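Local coordinates for protein cDNA FLJ56608, highly similar to Homo sapiens chloride channel, calcium activated, family member 1 (CLCA1), mRNA (Homo sapiens, PDB 6PYO) that may mediate calcium-activated chloride conductance and regulate mucus production, and is represented here by its von Willebrand factor type A domain, at residues E41-G47 and S59-N65; S86-R92 and D117-C123; I133-L139 and T154-Y160. All coordinates share one frame; numbering follows the deposited sequence.

Interaction 1: E41-G47 and S59-N65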
loop_
_atom_site.group_PDB
_atom_site.type_symbol
_atom_site.label_atom_id
_atom_site.label_comp_id
_atom_site.label_asym_id
_atom_site.label_seq_id
_atom_site.Cartn_x
_atom_site.Cartn_y
_atom_site.Cartn_z
ATOM N N GLU A 41 13.214 -1.629 7.422
ATOM C CA GLU A 41 14.483 -2.130 7.942
ATOM C C GLU A 41 15.263 -2.905 6.880
ATOM O O GLU A 41 14.694 -3.521 5.964
ATOM C CB GLU A 41 14.259 -3.039 9.167
ATOM C CG GLU A 41 13.415 -4.368 8.917
ATOM C CD GLU A 41 11.866 -4.235 9.169
ATOM O OE1 GLU A 41 11.196 -3.295 8.630
ATOM O OE2 GLU A 41 11.317 -5.079 9.932
ATOM N N LEU A 42 16.587 -2.894 7.045
ATOM C CA LEU A 42 17.503 -3.686 6.241
ATOM C C LEU A 42 16.986 -5.107 6.074
ATOM O O LEU A 42 16.582 -5.753 7.046
ATOM C CB LEU A 42 18.869 -3.696 6.947
ATOM C CG LEU A 42 20.081 -4.457 6.428
ATOM C CD1 LEU A 42 20.598 -3.689 5.192
ATOM C CD2 LEU A 42 21.162 -4.563 7.491
ATOM N N GLY A 43 17.017 -5.603 4.853
ATOM C CA GLY A 43 16.688 -6.985 4.608
ATOM C C GLY A 43 15.240 -7.250 4.307
ATOM O O GLY A 43 14.899 -8.363 3.886
ATOM N N SER A 44 14.387 -6.253 4.461
ATOM C CA SER A 44 12.995 -6.376 4.070
ATOM C C SER A 44 12.833 -6.447 2.552
ATOM O O SER A 44 13.553 -5.778 1.798
ATOM C CB SER A 44 12.221 -5.175 4.559
ATOM O OG SER A 44 12.306 -5.092 5.950
ATOM N N TRP A 45 11.822 -7.237 2.115
ATOM C CA TRP A 45 11.347 -7.261 0.753
ATOM C C TRP A 45 10.229 -6.243 0.625
ATOM O O TRP A 45 9.304 -6.230 1.439
ATOM C CB TRP A 45 10.861 -8.681 0.385
ATOM C CG TRP A 45 12.014 -9.640 0.350
ATOM C CD1 TRP A 45 12.488 -10.421 1.381
ATOM C CD2 TRP A 45 12.867 -9.888 -0.769
ATOM N NE1 TRP A 45 13.573 -11.160 0.943
ATOM C CE2 TRP A 45 13.831 -10.838 -0.368
ATOM C CE3 TRP A 45 12.898 -9.405 -2.079
ATOM C CZ2 TRP A 45 14.815 -11.308 -1.243
ATOM C CZ3 TRP A 45 13.874 -9.865 -2.932
ATOM C CH2 TRP A 45 14.821 -10.800 -2.508
ATOM N N VAL A 46 10.276 -5.431 -0.425
ATOM C CA VAL A 46 9.404 -4.268 -0.520
ATOM C C VAL A 46 8.989 -4.097 -1.963
ATOM O O VAL A 46 9.846 -4.017 -2.855
ATOM C CB VAL A 46 10.084 -2.975 -0.003
ATOM C CG1 VAL A 46 9.155 -1.780 -0.285
ATOM C CG2 VAL A 46 10.378 -3.104 1.468
ATOM N N GLY A 47 7.677 -4.003 -2.188
ATOM C CA GLY A 47 7.137 -3.747 -3.503
ATOM C C GLY A 47 6.282 -2.497 -3.464
ATOM O O GLY A 47 6.019 -1.932 -2.403
ATOM N N SER A 59 6.976 -1.348 -8.605
ATOM C CA SER A 59 8.143 -2.181 -8.309
ATOM C C SER A 59 7.696 -3.533 -7.775
ATOM O O SER A 59 6.867 -3.609 -6.853
ATOM C CB SER A 59 9.082 -1.518 -7.306
ATOM O OG SER A 59 10.168 -2.379 -6.989
ATOM N N GLU A 60 8.212 -4.588 -8.402
ATOM C CA GLU A 60 8.176 -5.912 -7.829
ATOM C C GLU A 60 8.900 -5.893 -6.482
ATOM O O GLU A 60 9.568 -4.921 -6.105
ATOM C CB GLU A 60 8.840 -6.912 -8.774
ATOM C CG GLU A 60 8.266 -6.903 -10.187
ATOM C CD GLU A 60 7.000 -7.735 -10.320
ATOM O OE1 GLU A 60 6.672 -8.129 -11.465
ATOM O OE2 GLU A 60 6.325 -7.979 -9.286
ATOM N N LEU A 61 8.783 -6.986 -5.764
ATOM C CA LEU A 61 9.499 -7.085 -4.501
ATOM C C LEU A 61 10.984 -6.894 -4.756
ATOM O O LEU A 61 11.583 -7.606 -5.560
ATOM C CB LEU A 61 9.243 -8.430 -3.851
ATOM C CG LEU A 61 7.859 -8.668 -3.255
ATOM C CD1 LEU A 61 7.923 -10.027 -2.549
ATOM C CD2 LEU A 61 7.454 -7.540 -2.310
ATOM N N ILE A 62 11.576 -5.894 -4.111
ATOM C CA ILE A 62 13.022 -5.812 -4.036
ATOM C C ILE A 62 13.437 -5.697 -2.569
ATOM O O ILE A 62 12.671 -5.246 -1.709
ATOM C CB ILE A 62 13.586 -4.651 -4.878
ATOM C CG1 ILE A 62 13.198 -3.301 -4.294
ATOM C CG2 ILE A 62 13.086 -4.705 -6.313
ATOM C CD1 ILE A 62 14.376 -2.299 -4.362
ATOM N N GLN A 63 14.639 -6.171 -2.284
ATOM C CA GLN A 63 15.128 -6.232 -0.935
ATOM C C GLN A 63 15.872 -4.931 -0.597
ATOM O O GLN A 63 16.568 -4.356 -1.441
ATOM C CB GLN A 63 16.039 -7.444 -0.768
ATOM C CG GLN A 63 16.120 -7.928 0.672
ATOM C CD GLN A 63 16.990 -9.106 0.765
ATOM O OE1 GLN A 63 17.786 -9.352 -0.137
ATOM N NE2 GLN A 63 16.847 -9.884 1.835
ATOM N N ILE A 64 15.662 -4.434 0.620
ATOM C CA ILE A 64 16.325 -3.212 1.083
ATOM C C ILE A 64 17.641 -3.638 1.723
ATOM O O ILE A 64 17.641 -4.188 2.824
ATOM C CB ILE A 64 15.465 -2.447 2.089
ATOM C CG1 ILE A 64 14.089 -2.109 1.508
ATOM C CG2 ILE A 64 16.229 -1.150 2.538
ATOM C CD1 ILE A 64 14.150 -1.482 0.189
ATOM N N ASN A 65 18.758 -3.399 1.031
ATOM C CA ASN A 65 20.081 -3.679 1.568
ATOM C C ASN A 65 21.014 -2.490 1.480
ATOM O O ASN A 65 22.107 -2.539 2.043
ATOM C CB ASN A 65 20.714 -4.854 0.835
ATOM C CG ASN A 65 20.004 -6.133 1.123
ATOM O OD1 ASN A 65 19.973 -6.611 2.271
ATOM N ND2 ASN A 65 19.427 -6.712 0.086
#
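The extended side chain of Gln63 lies flat across one face of the Trp45 indole. Its CB sits 3.7 Å from the centroid of the six-membered ring, only 4° off the normal, a CH-pi contact, while the amide beyond stacks with its plane 16° from the ring. Gln63 CG stands anti to the backbone N (chi1 -155°), which lays the chain over the indole and brings NE2 to Gly43 O at 3.2 Å. Leu61 CB adds an apolar touch at the ring, 4.2 Å from Trp45 CE3.

Beneath this pair runs an antiparallel hairpin, entered through a type II beta turn from Glu41 to Ser44. Val46 and Ile62 form its hydrogen-bonded pair, with Val46 N to Ile62 O at 2.7 Å and Ile62 N to Val46 O at 2.8 Å; in the turn, Gly43 N reaches Ile64 O at 2.6 Å. On the sheet face away from the tryptophan, Val46 CG2 packs 3.8 Å from Ile64 CG1, against Leu73 of helix 67-74. Further out, Gln6 accepts from the indole NE1 and Lys101 makes a cation-pi contact with the ring.

Gln63 thus meets Trp45 through methylenes and amide plane alike, while its N-H on the carbonyl of Gly43 ties the turn to strand 59-63.

Interaction 2: S86-R92 and D117-C123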
loop_
_atom_site.group_PDB
_atom_site.type_symbol
_atom_site.label_atom_id
_atom_site.label_comp_id
_atom_site.label_asym_id
_atom_site.label_seq_id
_atom_site.Cartn_x
_atom_site.Cartn_y
_atom_site.Cartn_z
ATOM N N SER A 86 -10.010 2.391 -7.279
ATOM C CA SER A 86 -10.325 1.009 -6.906
ATOM C C SER A 86 -9.259 0.514 -5.913
ATOM O O SER A 86 -8.212 -0.008 -6.304
ATOM C CB SER A 86 -10.422 0.112 -8.131
ATOM O OG SER A 86 -10.672 -1.228 -7.743
ATOM N N ILE A 87 -9.558 0.666 -4.621
ATOM C CA ILE A 87 -8.677 0.108 -3.597
ATOM C C ILE A 87 -8.474 -1.373 -3.855
ATOM O O ILE A 87 -7.354 -1.895 -3.763
ATOM C CB ILE A 87 -9.235 0.379 -2.188
ATOM C CG1 ILE A 87 -9.043 1.865 -1.882
ATOM C CG2 ILE A 87 -8.530 -0.530 -1.183
ATOM C CD1 ILE A 87 -9.581 2.318 -0.562
ATOM N N CYS A 88 -9.551 -2.074 -4.217
ATOM C CA CYS A 88 -9.471 -3.520 -4.356
ATOM C C CYS A 88 -8.542 -3.918 -5.479
ATOM O O CYS A 88 -7.808 -4.906 -5.345
ATOM C CB CYS A 88 -10.866 -4.127 -4.551
ATOM S SG CYS A 88 -11.802 -4.225 -2.974
ATOM N N SER A 89 -8.532 -3.163 -6.594
ATOM C CA SER A 89 -7.556 -3.453 -7.643
ATOM C C SER A 89 -6.130 -3.337 -7.119
ATOM O O SER A 89 -5.244 -4.100 -7.528
ATOM C CB SER A 89 -7.695 -2.495 -8.840
ATOM O OG SER A 89 -9.032 -2.401 -9.273
ATOM N N GLY A 90 -5.871 -2.302 -6.305
ATOM C CA GLY A 90 -4.543 -2.114 -5.768
ATOM C C GLY A 90 -4.139 -3.241 -4.833
ATOM O O GLY A 90 -3.008 -3.720 -4.888
ATOM N N LEU A 91 -5.074 -3.709 -3.988
ATOM C CA LEU A 91 -4.753 -4.801 -3.067
ATOM C C LEU A 91 -4.549 -6.121 -3.810
ATOM O O LEU A 91 -3.588 -6.855 -3.538
ATOM C CB LEU A 91 -5.835 -4.932 -2.003
ATOM C CG LEU A 91 -6.055 -3.725 -1.104
ATOM C CD1 LEU A 91 -7.234 -3.950 -0.162
ATOM C CD2 LEU A 91 -4.783 -3.380 -0.316
ATOM N N ARG A 92 -5.417 -6.438 -4.768
ATOM C CA ARG A 92 -5.212 -7.647 -5.566
ATOM C C ARG A 92 -3.853 -7.618 -6.247
ATOM O O ARG A 92 -3.133 -8.628 -6.281
ATOM C CB ARG A 92 -6.333 -7.795 -6.613
ATOM C CG ARG A 92 -7.641 -8.395 -6.101
ATOM C CD ARG A 92 -8.845 -8.034 -6.996
ATOM N NE ARG A 92 -10.090 -8.179 -6.248
ATOM C CZ ARG A 92 -11.216 -7.518 -6.497
ATOM N NH1 ARG A 92 -11.281 -6.653 -7.497
ATOM N NH2 ARG A 92 -12.276 -7.726 -5.724
ATOM N N ASP A 117 -13.906 5.434 -1.503
ATOM C CA ASP A 117 -14.170 4.256 -2.322
ATOM C C ASP A 117 -15.231 3.431 -1.609
ATOM O O ASP A 117 -15.021 3.022 -0.460
ATOM C CB ASP A 117 -12.894 3.447 -2.511
ATOM C CG ASP A 117 -13.090 2.228 -3.388
ATOM O OD1 ASP A 117 -14.238 1.916 -3.815
ATOM O OD2 ASP A 117 -12.062 1.569 -3.653
ATOM N N ASN A 118 -16.369 3.195 -2.268
ATOM C CA ASN A 118 -17.491 2.485 -1.657
ATOM C C ASN A 118 -17.610 1.050 -2.166
ATOM O O ASN A 118 -18.639 0.394 -1.971
ATOM C CB ASN A 118 -18.800 3.265 -1.881
ATOM C CG ASN A 118 -19.155 3.432 -3.353
ATOM O OD1 ASN A 118 -18.301 3.334 -4.232
ATOM N ND2 ASN A 118 -20.428 3.701 -3.625
ATOM N N THR A 119 -16.569 0.547 -2.815
ATOM C CA THR A 119 -16.561 -0.815 -3.322
ATOM C C THR A 119 -15.563 -1.709 -2.593
ATOM O O THR A 119 -15.258 -2.802 -3.087
ATOM C CB THR A 119 -16.244 -0.818 -4.815
ATOM O OG1 THR A 119 -14.825 -0.750 -5.012
ATOM C CG2 THR A 119 -16.906 0.383 -5.506
ATOM N N ILE A 120 -15.073 -1.285 -1.428
ATOM C CA ILE A 120 -13.973 -2.006 -0.772
ATOM C C ILE A 120 -14.407 -3.408 -0.369
ATOM O O ILE A 120 -13.647 -4.372 -0.536
ATOM C CB ILE A 120 -13.433 -1.222 0.434
ATOM C CG1 ILE A 120 -12.934 0.164 0.009
ATOM C CG2 ILE A 120 -12.296 -2.006 1.098
ATOM C CD1 ILE A 120 -12.560 1.089 1.153
ATOM N N SER A 121 -15.645 -3.552 0.138
ATOM C CA SER A 121 -16.162 -4.850 0.583
ATOM C C SER A 121 -15.956 -5.932 -0.461
ATOM O O SER A 121 -15.834 -7.115 -0.117
ATOM C CB SER A 121 -17.654 -4.725 0.933
ATOM O OG SER A 121 -18.387 -4.203 -0.169
ATOM N N GLY A 122 -15.833 -5.545 -1.726
ATOM C CA GLY A 122 -15.681 -6.516 -2.786
ATOM C C GLY A 122 -14.422 -7.347 -2.712
ATOM O O GLY A 122 -14.332 -8.361 -3.415
ATOM N N CYS A 123 -13.428 -6.950 -1.908
ATOM C CA CYS A 123 -12.249 -7.802 -1.758
ATOM C C CYS A 123 -12.101 -8.377 -0.352
ATOM O O CYS A 123 -11.133 -9.107 -0.098
ATOM C CB CYS A 123 -10.966 -7.050 -2.165
ATOM S SG CYS A 123 -10.737 -5.345 -1.539
HETATM O O HOH W 1 -12.140 -1.008 -4.387
#
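Asp117 OD2 is gripped by two donors: the backbone N of Ile87, 2.8 Å from Asp117 OD2 and nearly in line with its C-O bond, and a water molecule that donates to OD2 at 2.7 Å. The same water also donates to Thr119 OG1 and accepts from Cys88 N at 2.8 Å, so it bridges the first turn of helix 87-99 and the loop. The other carboxylate oxygen is held from within the loop. Thr119 N reaches Asp117 OD1 from above the carboxylate plane, closing an Asx turn, while Thr119 OG1 donates to the syn lone pair of the same OD1. With CG anti to the backbone N (chi1 -178°), Asp117 extends its carboxylate to the start of the helix, just after the N-cap residue Ser86.

One residue on from Ile87, the disulfide Cys88-Cys123 fastens the two segments covalently (SG to SG 2.1 Å, chi3 -74°), and Leu91 CD1 lies 4.0 Å from Cys123 SG. Arg92 passes its guanidinium over Cys88 CB, with Gly122 O at the edge in its plane; the main partner of this arginine is Glu126, through a salt bridge. Ile87 CD1 meets Ile120 CD1 at 3.7 Å, and both side chains rest on Leu150 of helix 145-152.

The contact pins the loop between strand 108-113 and helix 124-130 at two points, by the carboxylate of Asp117 and by the disulfide just before helix 124-130. The N-H groups of the first helical turn and the helix dipole would probably favour the ionised form of Asp117, whose side chain lies about 6 Å from a bound calcium.

Interaction 3: I133-L139 and T154-Y160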
loop_
_atom_site.group_PDB
_atom_site.type_symbol
_atom_site.label_atom_id
_atom_site.label_comp_id
_atom_site.label_asym_id
_atom_site.label_seq_id
_atom_site.Cartn_x
_atom_site.Cartn_y
_atom_site.Cartn_z
ATOM N N ILE A 133 -1.498 -8.386 6.441
ATOM C CA ILE A 133 -1.761 -7.361 7.448
ATOM C C ILE A 133 -1.896 -6.064 6.686
ATOM O O ILE A 133 -0.935 -5.641 6.038
ATOM C CB ILE A 133 -0.590 -7.264 8.439
ATOM C CG1 ILE A 133 -0.369 -8.582 9.181
ATOM C CG2 ILE A 133 -0.739 -6.149 9.456
ATOM C CD1 ILE A 133 1.158 -8.831 9.510
ATOM N N ILE A 134 -3.059 -5.425 6.730
ATOM C CA ILE A 134 -3.253 -4.178 6.005
ATOM C C ILE A 134 -3.183 -3.002 6.983
ATOM O O ILE A 134 -4.070 -2.814 7.820
ATOM C CB ILE A 134 -4.573 -4.181 5.225
ATOM C CG1 ILE A 134 -4.629 -5.356 4.245
ATOM C CG2 ILE A 134 -4.690 -2.917 4.419
ATOM C CD1 ILE A 134 -6.025 -5.780 3.873
ATOM N N HIS A 135 -2.118 -2.208 6.880
ATOM C CA HIS A 135 -2.015 -0.903 7.522
ATOM C C HIS A 135 -2.650 0.121 6.591
ATOM O O HIS A 135 -2.398 0.105 5.380
ATOM C CB HIS A 135 -0.554 -0.542 7.763
ATOM C CG HIS A 135 0.237 -1.628 8.427
ATOM N ND1 HIS A 135 0.008 -2.026 9.729
ATOM C CD2 HIS A 135 1.295 -2.356 7.994
ATOM C CE1 HIS A 135 0.867 -2.976 10.056
ATOM N NE2 HIS A 135 1.629 -3.228 9.004
ATOM N N THR A 136 -3.478 0.996 7.144
ATOM C CA THR A 136 -4.150 2.039 6.377
ATOM C C THR A 136 -3.750 3.397 6.932
ATOM O O THR A 136 -3.693 3.588 8.151
ATOM C CB THR A 136 -5.680 1.853 6.399
ATOM O OG1 THR A 136 -6.172 1.893 7.749
ATOM C CG2 THR A 136 -6.070 0.527 5.787
ATOM N N VAL A 137 -3.407 4.310 6.036
ATOM C CA VAL A 137 -3.214 5.717 6.341
ATOM C C VAL A 137 -4.275 6.472 5.540
ATOM O O VAL A 137 -4.253 6.484 4.292
ATOM C CB VAL A 137 -1.803 6.205 6.014
ATOM C CG1 VAL A 137 -1.586 7.593 6.611
ATOM C CG2 VAL A 137 -0.752 5.249 6.569
ATOM N N ALA A 138 -5.230 7.056 6.259
ATOM C CA ALA A 138 -6.295 7.847 5.660
ATOM C C ALA A 138 -5.775 9.254 5.414
ATOM O O ALA A 138 -5.339 9.923 6.348
ATOM C CB ALA A 138 -7.515 7.863 6.578
ATOM N N LEU A 139 -5.782 9.701 4.159
ATOM C CA LEU A 139 -5.201 10.996 3.822
ATOM C C LEU A 139 -6.263 12.069 3.605
ATOM O O LEU A 139 -5.931 13.239 3.397
ATOM C CB LEU A 139 -4.308 10.840 2.581
ATOM C CG LEU A 139 -3.119 9.914 2.888
ATOM C CD1 LEU A 139 -2.434 9.423 1.661
ATOM C CD2 LEU A 139 -2.124 10.633 3.822
ATOM N N THR A 154 -7.520 -7.495 9.711
ATOM C CA THR A 154 -6.244 -8.111 9.366
ATOM C C THR A 154 -5.184 -7.876 10.417
ATOM O O THR A 154 -4.072 -8.404 10.274
ATOM C CB THR A 154 -5.714 -7.575 8.030
ATOM O OG1 THR A 154 -5.510 -6.165 8.150
ATOM C CG2 THR A 154 -6.662 -7.859 6.948
ATOM N N GLY A 155 -5.491 -7.092 11.453
ATOM C CA GLY A 155 -4.563 -6.795 12.505
ATOM C C GLY A 155 -3.669 -5.620 12.209
ATOM O O GLY A 155 -2.674 -5.428 12.921
ATOM N N GLY A 156 -3.989 -4.822 11.168
ATOM C CA GLY A 156 -3.113 -3.761 10.738
ATOM C C GLY A 156 -3.300 -2.535 11.566
ATOM O O GLY A 156 -4.271 -2.426 12.292
ATOM N N LEU A 157 -2.352 -1.605 11.454
ATOM C CA LEU A 157 -2.478 -0.316 12.123
ATOM C C LEU A 157 -3.194 0.712 11.244
ATOM O O LEU A 157 -3.065 0.715 10.012
ATOM C CB LEU A 157 -1.111 0.234 12.510
ATOM C CG LEU A 157 -0.233 -0.721 13.350
ATOM C CD1 LEU A 157 1.057 -0.004 13.777
ATOM C CD2 LEU A 157 -0.967 -1.225 14.567
ATOM N N GLN A 158 -3.948 1.592 11.904
ATOM C CA GLN A 158 -4.655 2.701 11.278
ATOM C C GLN A 158 -4.057 4.012 11.761
ATOM O O GLN A 158 -3.753 4.156 12.947
ATOM C CB GLN A 158 -6.135 2.684 11.630
ATOM C CG GLN A 158 -6.800 1.344 11.563
ATOM C CD GLN A 158 -8.031 1.290 12.456
ATOM O OE1 GLN A 158 -8.347 0.249 13.033
ATOM N NE2 GLN A 158 -8.741 2.417 12.570
ATOM N N THR A 159 -3.921 4.980 10.856
ATOM C CA THR A 159 -3.343 6.275 11.200
ATOM C C THR A 159 -3.971 7.356 10.322
ATOM O O THR A 159 -4.665 7.065 9.339
ATOM C CB THR A 159 -1.807 6.250 11.095
ATOM O OG1 THR A 159 -1.307 7.584 10.984
ATOM C CG2 THR A 159 -1.323 5.420 9.919
ATOM N N TYR A 160 -3.735 8.619 10.720
ATOM C CA TYR A 160 -4.456 9.806 10.243
ATOM C C TYR A 160 -5.951 9.715 10.566
ATOM O O TYR A 160 -6.763 10.417 9.956
ATOM C CB TYR A 160 -4.242 10.028 8.740
ATOM C CG TYR A 160 -3.736 11.408 8.311
ATOM C CD1 TYR A 160 -2.375 11.633 8.110
ATOM C CD2 TYR A 160 -4.621 12.467 8.067
ATOM C CE1 TYR A 160 -1.902 12.867 7.712
ATOM C CE2 TYR A 160 -4.152 13.714 7.668
ATOM C CZ TYR A 160 -2.790 13.902 7.496
ATOM O OH TYR A 160 -2.306 15.123 7.113
#
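The His135 imidazole receives Leu157 N at its edge, close to the ring plane, in a nearly straight bond of 3.0 Å to ND1 (175°). Since ND1 accepts, the ring proton should sit on NE2, which is bonded to Glu108 of the neighbouring strand. Gly156 CA approaches the same ring obliquely. These residues belong to a beta-alpha-beta crossover, in which helix 145-152 links strand 133-138 to the parallel edge strand 158-159 of the sheet.

The imidazole bond leads into a short parallel ladder, in which Thr136 N donates to Leu157 O at 2.9 Å, Thr159 N to Thr136 O at 3.1 Å and Ala138 N to Thr159 O at 3.1 Å. At the start of the pair, Thr154 OG1 accepts from Ile134 N at 2.9 Å; its position between backbone N and carbonyl carbon (chi1 61°) also lets it reach the carbonyl groups at the end of helix 145-152. Thr136 and Gln158 lie side by side on the face that helix 145-152 packs against, and Thr136 OG1 bonds Ser151.

Val137 and Thr159 occupy the other face, pointing the same way, and their methyls press unusually close, Val137 CG2 lying 3.4 Å from Thr159 CG2.

The three contacts follow one another along the chain of a single von Willebrand factor type A domain. Interactions 1 and 3 belong to the same mixed sheet: the first pairs its outermost antiparallel strand with its neighbour, the third adds the outermost strand at the other edge, and their centres stand about 20 Å apart. Interaction 2 lies on the opposite side of the chain's centre from interaction 1, about 24 Å between centres, and comes within about 5 Å of interaction 3 at the nearest atoms. Helix 145-152 packs on both through Leu150 and Ser151. Interaction 2 also adjoins the calcium site of Ser16, Ser18 and Thr85, the metal-ion-dependent adhesion site (MIDAS) of such domains, since Thr85 directly precedes Ser86.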